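Local structure of lipoprotein (4JG9) at residues T37-P42 against S113-P118; A78-I83 against N88-Y93; G102-I107 against L143-S148. The protein is of unknown function but, as a putative lipoprotein of Bacillus anthracis, is probably tethered to the membrane by a lipid at its N-terminus. All blocks are in the same frame, centred on the assembly; numbering follows the deposited sequence.

Contact 1. Residues T37-P42 against S113-P118; sequences TQVNAP and SVTPTP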
loop_
_atom_site.group_PDB
_atom_site.type_symbol
_atom_site.label_atom_id
_atom_site.label_comp_id
_atom_site.label_asym_id
_atom_site.label_seq_id
_atom_site.Cartn_x
_atom_site.Cartn_y
_atom_site.Cartn_z
ATOM N N THR A 37 -2.266 1.559 -14.210
ATOM C CA THR A 37 -2.881 2.865 -14.301
ATOM C C THR A 37 -3.666 3.148 -13.024
ATOM O O THR A 37 -4.063 4.286 -12.776
ATOM C CB THR A 37 -3.871 2.929 -15.479
ATOM O OG1 THR A 37 -4.790 1.835 -15.379
ATOM C CG2 THR A 37 -3.149 2.849 -16.811
ATOM N N GLN A 38 -3.869 2.112 -12.209
ATOM C CA GLN A 38 -4.860 2.179 -11.137
ATOM C C GLN A 38 -4.323 2.352 -9.721
ATOM O O GLN A 38 -5.005 2.920 -8.860
ATOM C CB GLN A 38 -5.744 0.937 -11.215
ATOM C CG GLN A 38 -6.353 0.749 -12.606
ATOM C CD GLN A 38 -7.361 1.825 -12.952
ATOM O OE1 GLN A 38 -8.245 2.133 -12.155
ATOM N NE2 GLN A 38 -7.203 2.437 -14.121
ATOM N N VAL A 39 -3.127 1.839 -9.459
ATOM C CA VAL A 39 -2.547 1.923 -8.119
ATOM C C VAL A 39 -1.062 2.228 -8.195
ATOM O O VAL A 39 -0.431 2.012 -9.236
ATOM C CB VAL A 39 -2.715 0.615 -7.315
ATOM C CG1 VAL A 39 -4.176 0.215 -7.233
ATOM C CG2 VAL A 39 -1.886 -0.493 -7.942
ATOM N N ASN A 40 -0.508 2.711 -7.085
ATOM C CA ASN A 40 0.935 2.870 -6.956
ATOM C C ASN A 40 1.574 1.583 -6.435
ATOM O O ASN A 40 0.933 0.781 -5.755
ATOM C CB ASN A 40 1.269 4.015 -6.004
ATOM C CG ASN A 40 1.154 5.371 -6.665
ATOM O OD1 ASN A 40 1.583 5.541 -7.811
ATOM N ND2 ASN A 40 0.569 6.345 -5.956
ATOM N N ALA A 41 2.852 1.411 -6.734
ATOM C CA ALA A 41 3.607 0.269 -6.263
ATOM C C ALA A 41 5.001 0.773 -5.903
ATOM O O ALA A 41 5.383 1.873 -6.296
ATOM C CB ALA A 41 3.678 -0.796 -7.345
ATOM N N PRO A 42 5.760 -0.014 -5.134
ATOM C CA PRO A 42 7.137 0.405 -4.850
ATOM C C PRO A 42 7.941 0.525 -6.141
ATOM O O PRO A 42 7.683 -0.201 -7.096
ATOM C CB PRO A 42 7.678 -0.743 -3.981
ATOM C CG PRO A 42 6.449 -1.313 -3.322
ATOM C CD PRO A 42 5.360 -1.204 -4.365
ATOM N N SER A 113 -4.087 -10.515 -12.742
ATOM C CA SER A 113 -4.067 -9.137 -12.276
ATOM C C SER A 113 -2.744 -8.443 -12.613
ATOM O O SER A 113 -1.690 -9.087 -12.665
ATOM C CB SER A 113 -4.307 -9.108 -10.762
ATOM O OG SER A 113 -4.147 -7.808 -10.233
ATOM N N VAL A 114 -2.804 -7.137 -12.860
ATOM C CA VAL A 114 -1.594 -6.331 -13.019
ATOM C C VAL A 114 -1.523 -5.336 -11.865
ATOM O O VAL A 114 -0.760 -4.374 -11.892
ATOM C CB VAL A 114 -1.566 -5.585 -14.375
ATOM C CG1 VAL A 114 -1.469 -6.572 -15.522
ATOM C CG2 VAL A 114 -2.794 -4.690 -14.519
ATOM N N THR A 115 -2.344 -5.573 -10.851
ATOM C CA THR A 115 -2.464 -4.656 -9.727
ATOM C C THR A 115 -1.801 -5.239 -8.476
ATOM O O THR A 115 -2.375 -6.093 -7.810
ATOM C CB THR A 115 -3.930 -4.392 -9.413
ATOM O OG1 THR A 115 -4.629 -4.121 -10.628
ATOM C CG2 THR A 115 -4.060 -3.221 -8.497
ATOM N N PRO A 116 -0.595 -4.765 -8.147
ATOM C CA PRO A 116 0.124 -5.302 -6.988
ATOM C C PRO A 116 -0.500 -4.831 -5.684
ATOM O O PRO A 116 -1.161 -3.797 -5.642
ATOM C CB PRO A 116 1.526 -4.714 -7.139
ATOM C CG PRO A 116 1.309 -3.436 -7.903
ATOM C CD PRO A 116 0.178 -3.729 -8.857
ATOM N N THR A 117 -0.341 -5.620 -4.639
ATOM C CA THR A 117 -0.878 -5.263 -3.348
ATOM C C THR A 117 0.026 -5.790 -2.263
ATOM O O THR A 117 0.731 -6.767 -2.455
ATOM C CB THR A 117 -2.297 -5.822 -3.155
ATOM O OG1 THR A 117 -2.867 -5.292 -1.958
ATOM C CG2 THR A 117 -2.270 -7.322 -3.067
ATOM N N PRO A 118 0.020 -5.116 -1.129
ATOM C CA PRO A 118 0.756 -5.578 0.039
ATOM C C PRO A 118 -0.105 -6.551 0.812
ATOM O O PRO A 118 -1.319 -6.436 0.770
ATOM C CB PRO A 118 0.956 -4.302 0.847
ATOM C CG PRO A 118 -0.166 -3.425 0.446
ATOM C CD PRO A 118 -0.381 -3.709 -1.003
#
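Thr115, which meets Val39 across the contact, is held by an ST turn: its backbone N donates to Ser113 OG at 2.9 Å. Its OG1 lies beside the backbone N (chi1 -46°), which puts CG2 anti to it and turns this methyl to segment 37-42. There the methyl fits against both branches of Val39, 3.5 Å from Val39 CG2 and 3.7 Å from Val39 CG1, the two side chains being roughly perpendicular. Val39 CG2 also runs alongside the Pro116 ring in the opposite sense and lies 3.9 Å from Pro116 CD. Ala41 CB meets the next atom of the same ring, 3.6 Å from Pro116 CG, so Pro116 bridges Val39 and Ala41. The polar grip comes from the dimer: Asn40 points away from 113-118, its N bonding Thr117 OG1 and its ND2 bonding the carbonyls of Ser148 and Pro118, all of the second subunit. Within the chain, 37-42 is part of the extended loop before strand 60-63, while 113-118 leads into strand 117-118, where Thr117 pairs with Ala108 and Pro116 rests on Phe45 and on Ile107 of strand 102-110.

Contact 2. Residues A78-I83 against N88-Y93; sequences ADSPII and NEIMWY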
loop_
_atom_site.group_PDB
_atom_site.type_symbol
_atom_site.label_atom_id
_atom_site.label_comp_id
_atom_site.label_asym_id
_atom_site.label_seq_id
_atom_site.Cartn_x
_atom_site.Cartn_y
_atom_site.Cartn_z
ATOM N N ALA A 78 5.376 -21.877 6.406
ATOM C CA ALA A 78 4.714 -23.066 6.912
ATOM C C ALA A 78 3.524 -23.381 6.016
ATOM O O ALA A 78 2.794 -22.473 5.588
ATOM C CB ALA A 78 4.257 -22.850 8.342
ATOM N N ASP A 79 3.324 -24.664 5.731
ATOM C CA ASP A 79 2.197 -25.060 4.912
ATOM C C ASP A 79 0.942 -24.902 5.750
ATOM O O ASP A 79 0.461 -25.846 6.366
ATOM C CB ASP A 79 2.321 -26.487 4.415
ATOM C CG ASP A 79 1.305 -26.802 3.327
ATOM O OD1 ASP A 79 0.395 -25.969 3.099
ATOM O OD2 ASP A 79 1.396 -27.892 2.726
ATOM N N SER A 80 0.424 -23.687 5.791
ATOM C CA SER A 80 -0.762 -23.426 6.577
ATOM C C SER A 80 -1.874 -22.954 5.644
ATOM O O SER A 80 -1.608 -22.274 4.655
ATOM C CB SER A 80 -0.444 -22.363 7.624
ATOM O OG SER A 80 -1.583 -22.074 8.408
ATOM N N PRO A 81 -3.127 -23.321 5.947
ATOM C CA PRO A 81 -4.214 -22.907 5.047
ATOM C C PRO A 81 -4.427 -21.391 5.078
ATOM O O PRO A 81 -4.433 -20.762 6.145
ATOM C CB PRO A 81 -5.443 -23.646 5.595
ATOM C CG PRO A 81 -5.100 -23.984 7.012
ATOM C CD PRO A 81 -3.601 -24.127 7.088
ATOM N N ILE A 82 -4.545 -20.811 3.889
ATOM C CA ILE A 82 -4.762 -19.376 3.753
ATOM C C ILE A 82 -6.202 -19.089 3.356
ATOM O O ILE A 82 -6.661 -19.473 2.279
ATOM C CB ILE A 82 -3.789 -18.794 2.733
ATOM C CG1 ILE A 82 -2.369 -18.870 3.301
ATOM C CG2 ILE A 82 -4.150 -17.372 2.382
ATOM C CD1 ILE A 82 -1.309 -19.000 2.250
ATOM N N ILE A 83 -6.914 -18.405 4.237
ATOM C CA ILE A 83 -8.324 -18.131 4.011
ATOM C C ILE A 83 -8.469 -16.660 3.654
ATOM O O ILE A 83 -8.023 -15.801 4.412
ATOM C CB ILE A 83 -9.155 -18.436 5.278
ATOM C CG1 ILE A 83 -8.804 -19.816 5.845
ATOM C CG2 ILE A 83 -10.623 -18.388 4.968
ATOM C CD1 ILE A 83 -9.131 -20.929 4.929
ATOM N N ASN A 88 -3.850 -14.301 9.183
ATOM C CA ASN A 88 -3.252 -15.528 9.694
ATOM C C ASN A 88 -1.766 -15.313 9.924
ATOM O O ASN A 88 -1.041 -14.856 9.027
ATOM C CB ASN A 88 -3.491 -16.690 8.723
ATOM C CG ASN A 88 -2.991 -18.038 9.265
ATOM O OD1 ASN A 88 -2.902 -18.251 10.481
ATOM N ND2 ASN A 88 -2.698 -18.969 8.350
ATOM N N GLU A 89 -1.315 -15.594 11.143
ATOM C CA GLU A 89 0.103 -15.478 11.435
ATOM C C GLU A 89 0.779 -16.726 10.888
ATOM O O GLU A 89 0.479 -17.844 11.314
ATOM C CB GLU A 89 0.348 -15.329 12.935
ATOM C CG GLU A 89 1.813 -15.095 13.303
ATOM C CD GLU A 89 2.042 -14.988 14.809
ATOM O OE1 GLU A 89 1.805 -15.987 15.525
ATOM O OE2 GLU A 89 2.458 -13.902 15.274
ATOM N N ILE A 90 1.680 -16.548 9.931
ATOM C CA ILE A 90 2.328 -17.705 9.342
ATOM C C ILE A 90 3.833 -17.628 9.494
ATOM O O ILE A 90 4.457 -16.605 9.220
ATOM C CB ILE A 90 1.939 -17.869 7.863
ATOM C CG1 ILE A 90 0.428 -18.108 7.784
ATOM C CG2 ILE A 90 2.695 -19.043 7.239
ATOM C CD1 ILE A 90 -0.140 -18.291 6.404
HETATM N N MSE A 91 4.414 -18.718 9.973
HETATM C CA MSE A 91 5.841 -18.741 10.175
HETATM C C MSE A 91 6.595 -18.829 8.845
HETATM O O MSE A 91 6.301 -19.678 7.992
HETATM C CB MSE A 91 6.217 -19.863 11.141
HETATM C CG MSE A 91 6.326 -19.372 12.601
HETATM SE SE MSE A 91 8.062 -18.493 12.846
HETATM C CE MSE A 91 8.952 -19.730 11.642
ATOM N N TRP A 92 7.544 -17.917 8.657
ATOM C CA TRP A 92 8.385 -17.940 7.470
ATOM C C TRP A 92 9.765 -18.478 7.818
ATOM O O TRP A 92 10.249 -18.279 8.938
ATOM C CB TRP A 92 8.480 -16.556 6.847
ATOM C CG TRP A 92 7.291 -16.242 6.015
ATOM C CD1 TRP A 92 6.005 -16.072 6.454
ATOM C CD2 TRP A 92 7.261 -16.056 4.597
ATOM N NE1 TRP A 92 5.173 -15.802 5.392
ATOM C CE2 TRP A 92 5.918 -15.779 4.241
ATOM C CE3 TRP A 92 8.233 -16.095 3.592
ATOM C CZ2 TRP A 92 5.523 -15.540 2.922
ATOM C CZ3 TRP A 92 7.838 -15.857 2.274
ATOM C CH2 TRP A 92 6.493 -15.582 1.956
ATOM N N TYR A 93 10.383 -19.168 6.861
ATOM C CA TYR A 93 11.661 -19.830 7.093
ATOM C C TYR A 93 12.695 -19.421 6.056
ATOM O O TYR A 93 12.441 -19.503 4.841
ATOM C CB TYR A 93 11.477 -21.352 7.057
ATOM C CG TYR A 93 10.559 -21.894 8.125
ATOM C CD1 TYR A 93 9.184 -21.937 7.928
ATOM C CD2 TYR A 93 11.064 -22.383 9.324
ATOM C CE1 TYR A 93 8.334 -22.448 8.905
ATOM C CE2 TYR A 93 10.225 -22.890 10.306
ATOM C CZ TYR A 93 8.861 -22.925 10.090
ATOM O OH TYR A 93 8.015 -23.427 11.057
#
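Ile82 and Ile90 form the buried heart of this contact, their side chains roughly perpendicular and joined where Ile82 CG1 meets Ile90 CD1 at 3.9 Å. In Ile90, CG1 lies beside the backbone N (chi1 -62°), leaving CG2 anti to it; this second branch approaches Ala78, 3.8 Å from Ala78 O and 4.3 Å from Ala78 CB. Ala78 N bonds Met91 O at 2.9 Å, and it also lies at the edge of the Tyr93 ring, close to the ring plane. One face of that ring carries the methyl CE of Met91, a selenomethionine, 3.5 Å above the plane and displaced toward the rim. The pairing of Ala78 with Met91 belongs to the antiparallel hairpin of strands 75-78 and 88-94, neighbours in a five-stranded sheet. Beyond Ala78 the first strand gives way to an inverse gamma turn centred on Asp79, and the chain parts from its partner. This looser, more exposed side is spanned by side chains: Asn88, extended with CG anti to its N (chi1 -175°), donates from ND2 to Ser80 OG at 3.3 Å, with the hydroxyl lying in the amide plane. Pro81, exposed, points away from the strand and packs on Glu174 at the C-terminus.

Contact 3. Residues G102-I107 against L143-S148; sequences GKLSII and LPLTMS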
loop_
_atom_site.group_PDB
_atom_site.type_symbol
_atom_site.label_atom_id
_atom_site.label_comp_id
_atom_site.label_asym_id
_atom_site.label_seq_id
_atom_site.Cartn_x
_atom_site.Cartn_y
_atom_site.Cartn_z
ATOM N N GLY A 102 18.675 -7.359 4.947
ATOM C CA GLY A 102 17.816 -6.227 4.620
ATOM C C GLY A 102 16.380 -6.371 5.098
ATOM O O GLY A 102 15.986 -7.422 5.599
ATOM N N LYS A 103 15.580 -5.323 4.939
ATOM C CA LYS A 103 14.168 -5.460 5.257
ATOM C C LYS A 103 13.547 -6.383 4.207
ATOM O O LYS A 103 13.969 -6.401 3.043
ATOM C CB LYS A 103 13.440 -4.111 5.216
ATOM C CG LYS A 103 14.072 -2.993 5.995
ATOM C CD LYS A 103 14.035 -3.198 7.481
ATOM C CE LYS A 103 14.420 -1.878 8.153
ATOM N NZ LYS A 103 14.950 -2.115 9.515
ATOM N N LEU A 104 12.539 -7.138 4.615
ATOM C CA LEU A 104 11.882 -8.078 3.709
ATOM C C LEU A 104 10.605 -7.480 3.146
ATOM O O LEU A 104 9.761 -6.981 3.901
ATOM C CB LEU A 104 11.558 -9.382 4.445
ATOM C CG LEU A 104 10.832 -10.477 3.671
ATOM C CD1 LEU A 104 11.787 -11.193 2.740
ATOM C CD2 LEU A 104 10.214 -11.454 4.647
ATOM N N SER A 105 10.468 -7.520 1.825
ATOM C CA SER A 105 9.242 -7.059 1.173
ATOM C C SER A 105 8.509 -8.192 0.458
ATOM O O SER A 105 9.121 -9.081 -0.146
ATOM C CB SER A 105 9.529 -5.937 0.162
ATOM O OG SER A 105 10.261 -4.865 0.731
ATOM N N ILE A 106 7.188 -8.150 0.536
ATOM C CA ILE A 106 6.365 -9.077 -0.204
ATOM C C ILE A 106 5.325 -8.305 -0.994
ATOM O O ILE A 106 4.520 -7.576 -0.424
ATOM C CB ILE A 106 5.636 -10.056 0.706
ATOM C CG1 ILE A 106 6.639 -10.954 1.422
ATOM C CG2 ILE A 106 4.683 -10.916 -0.118
ATOM C CD1 ILE A 106 6.033 -11.690 2.576
ATOM N N ILE A 107 5.348 -8.473 -2.310
ATOM C CA ILE A 107 4.397 -7.824 -3.196
ATOM C C ILE A 107 3.592 -8.893 -3.921
ATOM O O ILE A 107 4.155 -9.673 -4.689
ATOM C CB ILE A 107 5.124 -6.978 -4.238
ATOM C CG1 ILE A 107 6.010 -5.930 -3.546
ATOM C CG2 ILE A 107 4.132 -6.337 -5.194
ATOM C CD1 ILE A 107 6.647 -4.945 -4.509
ATOM N N LEU A 143 10.794 -16.315 11.066
ATOM C CA LEU A 143 10.089 -15.077 11.379
ATOM C C LEU A 143 8.584 -15.212 11.138
ATOM O O LEU A 143 8.150 -15.616 10.063
ATOM C CB LEU A 143 10.665 -13.917 10.542
ATOM C CG LEU A 143 10.106 -12.506 10.827
ATOM C CD1 LEU A 143 10.573 -11.990 12.172
ATOM C CD2 LEU A 143 10.445 -11.515 9.723
ATOM N N PRO A 144 7.776 -14.859 12.140
ATOM C CA PRO A 144 6.318 -14.913 11.998
ATOM C C PRO A 144 5.773 -13.683 11.300
ATOM O O PRO A 144 6.139 -12.576 11.654
ATOM C CB PRO A 144 5.814 -14.964 13.438
ATOM C CG PRO A 144 6.955 -14.554 14.290
ATOM C CD PRO A 144 8.187 -14.355 13.456
ATOM N N LEU A 145 4.950 -13.895 10.281
ATOM C CA LEU A 145 4.347 -12.807 9.532
ATOM C C LEU A 145 2.839 -12.987 9.470
ATOM O O LEU A 145 2.336 -14.071 9.138
ATOM C CB LEU A 145 4.898 -12.783 8.108
ATOM C CG LEU A 145 6.402 -12.556 7.981
ATOM C CD1 LEU A 145 6.816 -12.596 6.512
ATOM C CD2 LEU A 145 6.777 -11.236 8.619
ATOM N N THR A 146 2.109 -11.927 9.777
ATOM C CA THR A 146 0.659 -11.984 9.691
ATOM C C THR A 146 0.216 -11.467 8.329
ATOM O O THR A 146 0.528 -10.329 7.939
ATOM C CB THR A 146 -0.003 -11.191 10.829
ATOM O OG1 THR A 146 0.442 -11.718 12.085
ATOM C CG2 THR A 146 -1.515 -11.307 10.764
HETATM N N MSE A 147 -0.509 -12.311 7.601
HETATM C CA MSE A 147 -0.879 -11.996 6.229
HETATM C C MSE A 147 -2.370 -12.068 6.013
HETATM O O MSE A 147 -3.082 -12.734 6.764
HETATM C CB MSE A 147 -0.216 -12.981 5.268
HETATM C CG MSE A 147 1.277 -13.129 5.449
HETATM SE SE MSE A 147 2.086 -14.306 4.106
HETATM C CE MSE A 147 1.461 -15.941 4.744
ATOM N N SER A 148 -2.830 -11.413 4.951
ATOM C CA SER A 148 -4.214 -11.513 4.530
ATOM C C SER A 148 -4.310 -11.254 3.027
ATOM O O SER A 148 -3.690 -10.320 2.526
ATOM C CB SER A 148 -5.076 -10.515 5.310
ATOM O OG SER A 148 -6.459 -10.735 5.059
#
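Two antiparallel sheets face each other in this protein in the manner of a beta-sandwich, and strands 102-110 and 142-147, one from each sheet, meet here across the apolar interior. Their backbones stand well apart, with 10.5 Å between Leu104 CA and Leu143 CA and 10.1 Å between Ile106 CA and Met147 CA, so side chains alone fill the gap. Leu145 does most of the bridging. Its CG lies anti to the carbonyl carbon (chi1 -61°) and the chain then runs on extended to CD1, which serves as the single point of contact with the opposite strand. This methyl lies 4.0 Å from Leu104 CD2 and 4.1 Å from Ile106 CD1, resting against two side chains that rise from the same face of 102-107. The two approaches differ: Leu104 comes in at a slant, whereas Ile106 meets Leu145 end-on, methyl to methyl. In Leu104, CG anti to the backbone N (chi1 178°) carries the methyls toward the other sheet. All three side chains are buried. Leu145 is also covered by Trp92 of strand 88-94, its neighbour in the sheet, and by Thr132 of strand 131-136. Leu104 leans on Ile159 and Val161 of strand 153-161, while its backbone, like that of Ile106, pairs with the chain at 130-132. Strand 102-110 therefore runs between 131-136 and 153-161 in its sheet, whereas 142-147 is the outermost strand of the other, with Thr146 N bonded to the side chain of Gln122.

Contacts 2 and 3 are close, with centres 11 Å apart, and share a sheet: strand 88-94 pairs with strand 142-147 through Ile90 N to Leu145 O at 2.7 Å, a probable hydrogen bond. Contact 3 packs that sheet against strand 102-110 of the other sheet. Contact 1, its centre about 17 Å from that of contact 3, still touches it where Pro116 CB packs on Ile107 CG2 at 3.6 Å; contact 2 lies across the chain's centre, 23 Å away between centres. Along the sequence, contact 2 is a local hairpin nested in the loop closed by contact 1, whose segments alternate with those of contact 3. Contacts 1 and 3 both reach the second subunit, so core and dimer interface adjoin.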